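Local atomic coordinates of protein SSD1 (Saccharomyces cerevisiae S288C, PDB entry 7AM1), a protein that binds mRNA untranslated regions and represses translation, as a pseudonuclease of the RNase II family that has lost enzymatic activity. Residues 563-568 against 642-647. Residues are numbered along the deposited sequence; the frame is centred on the assembly and turned at random.
Sequences KIYTKL and VDPDQY
Tyr565 reaches from the last turn of helix 544-568 to Tyr647 in the loop that follows strand 635-638. Its CB points toward that loop. CG lies anti to the backbone N (chi1 -178°), which carries the ring away from the helix axis. Along the ring, CD1 is 4.2 Å from Tyr647 CE2, at the margin of the contact. Further out, CE1 lies 3.5 Å from Tyr647 OH and nearly as close to Tyr647 CE2. CE2 also faces Tyr647 CE2, and CZ is 3.5 Å from the same atom. Tyr647 CE2 thus stands over one face of the Tyr565 ring, offset toward its rim. This is a T-shaped stack, with Tyr647 giving the edge, Tyr565 giving the face and the planes at 87°. Both residues belong to the RNB domain, the part that forms the catalytic module in active RNase II enzymes. Here the stack ties the C-terminal end of a long helix to a surface loop of that domain. At the tip, Tyr565 OH lies 3.8 Å from Pro644 CG. A water bridges the two phenols: it is 2.7 Å from Tyr565 OH, in the plane of that ring, and donates to Tyr647 OH at 3.1 Å. Tyr647 OH gives its own proton to Ala639 O. Pro644 CA covers one face of the Tyr647 ring, 3.5 Å above its centre. Asp643 OD1 accepts from Asp645 N through its anti lone pair, forming an Asx turn around Pro644.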
# COMPACT_ATOMS: atom_id res chain seq x y z
N LYS A 563 9.34 19.79 17.73
CA LYS A 563 8.81 20.88 18.54
C LYS A 563 7.78 20.38 19.55
O LYS A 563 7.85 20.72 20.74
CB LYS A 563 8.21 21.96 17.64
CG LYS A 563 7.61 23.12 18.41
CD LYS A 563 7.67 24.41 17.61
CE LYS A 563 9.10 24.88 17.42
N ILE A 564 6.80 19.59 19.09
CA ILE A 564 5.73 19.18 19.99
C ILE A 564 6.23 18.17 21.01
O ILE A 564 5.75 18.14 22.15
CB ILE A 564 4.51 18.63 19.22
CG1 ILE A 564 4.86 17.36 18.44
CG2 ILE A 564 3.94 19.71 18.30
CD1 ILE A 564 3.66 16.73 17.73
N TYR A 565 7.18 17.31 20.65
CA TYR A 565 7.70 16.39 21.65
C TYR A 565 8.49 17.13 22.72
O TYR A 565 8.38 16.83 23.92
CB TYR A 565 8.57 15.31 21.02
CG TYR A 565 9.06 14.34 22.06
CD1 TYR A 565 8.16 13.57 22.80
CD2 TYR A 565 10.41 14.22 22.36
CE1 TYR A 565 8.59 12.70 23.77
CE2 TYR A 565 10.86 13.35 23.34
CZ TYR A 565 9.94 12.59 24.05
OH TYR A 565 10.35 11.72 25.03
N THR A 566 9.31 18.11 22.31
CA THR A 566 10.09 18.88 23.26
C THR A 566 9.21 19.59 24.28
O THR A 566 9.50 19.57 25.48
CB THR A 566 10.98 19.89 22.53
OG1 THR A 566 12.03 19.18 21.86
CG2 THR A 566 11.59 20.88 23.52
N LYS A 567 8.10 20.19 23.84
CA LYS A 567 7.27 20.98 24.74
C LYS A 567 6.19 20.15 25.42
O LYS A 567 5.97 20.31 26.63
CB LYS A 567 6.64 22.15 23.97
N LEU A 568 5.48 19.29 24.68
CA LEU A 568 4.40 18.50 25.25
C LEU A 568 4.83 17.12 25.73
O LEU A 568 4.08 16.48 26.47
CB LEU A 568 3.26 18.30 24.24
CG LEU A 568 2.46 19.52 23.80
CD1 LEU A 568 1.22 19.06 23.03
CD2 LEU A 568 2.07 20.38 25.00
N VAL A 642 5.65 4.82 24.31
CA VAL A 642 6.74 4.17 23.59
C VAL A 642 8.06 4.65 24.17
O VAL A 642 8.19 5.80 24.60
CB VAL A 642 6.67 4.46 22.07
CG1 VAL A 642 7.94 4.01 21.35
CG2 VAL A 642 5.45 3.78 21.46
N ASP A 643 9.05 3.76 24.18
CA ASP A 643 10.38 4.13 24.65
C ASP A 643 10.97 5.18 23.72
O ASP A 643 10.96 5.00 22.49
CB ASP A 643 11.27 2.90 24.71
CG ASP A 643 12.64 3.20 25.30
OD1 ASP A 643 13.34 4.08 24.77
OD2 ASP A 643 13.01 2.56 26.31
N PRO A 644 11.50 6.29 24.24
CA PRO A 644 12.03 7.34 23.35
C PRO A 644 13.19 6.87 22.48
O PRO A 644 13.57 7.59 21.55
CB PRO A 644 12.49 8.44 24.32
CG PRO A 644 11.68 8.22 25.55
CD PRO A 644 11.48 6.73 25.65
N ASP A 645 13.74 5.69 22.73
CA ASP A 645 14.76 5.13 21.85
C ASP A 645 14.16 4.46 20.62
O ASP A 645 14.91 4.03 19.74
CB ASP A 645 15.60 4.10 22.62
CG ASP A 645 16.59 4.74 23.57
OD1 ASP A 645 16.91 5.94 23.40
OD2 ASP A 645 17.03 4.05 24.51
N GLN A 646 12.83 4.39 20.53
CA GLN A 646 12.16 3.68 19.44
C GLN A 646 11.15 4.57 18.73
O GLN A 646 10.14 4.09 18.21
CB GLN A 646 11.48 2.42 19.97
CG GLN A 646 12.44 1.42 20.60
CD GLN A 646 13.49 0.93 19.63
OE1 GLN A 646 13.26 0.86 18.42
NE2 GLN A 646 14.67 0.59 20.15
N TYR A 647 11.42 5.88 18.69
CA TYR A 647 10.60 6.83 17.95
C TYR A 647 10.95 6.89 16.47
O TYR A 647 10.28 7.60 15.71
CB TYR A 647 10.74 8.23 18.55
CG TYR A 647 10.12 8.45 19.91
CD1 TYR A 647 9.32 7.49 20.53
CD2 TYR A 647 10.34 9.64 20.59
CE1 TYR A 647 8.76 7.73 21.78
CE2 TYR A 647 9.80 9.88 21.82
CZ TYR A 647 9.01 8.93 22.41
OH TYR A 647 8.47 9.21 23.65
O HOH W 1 8.57 10.33 26.55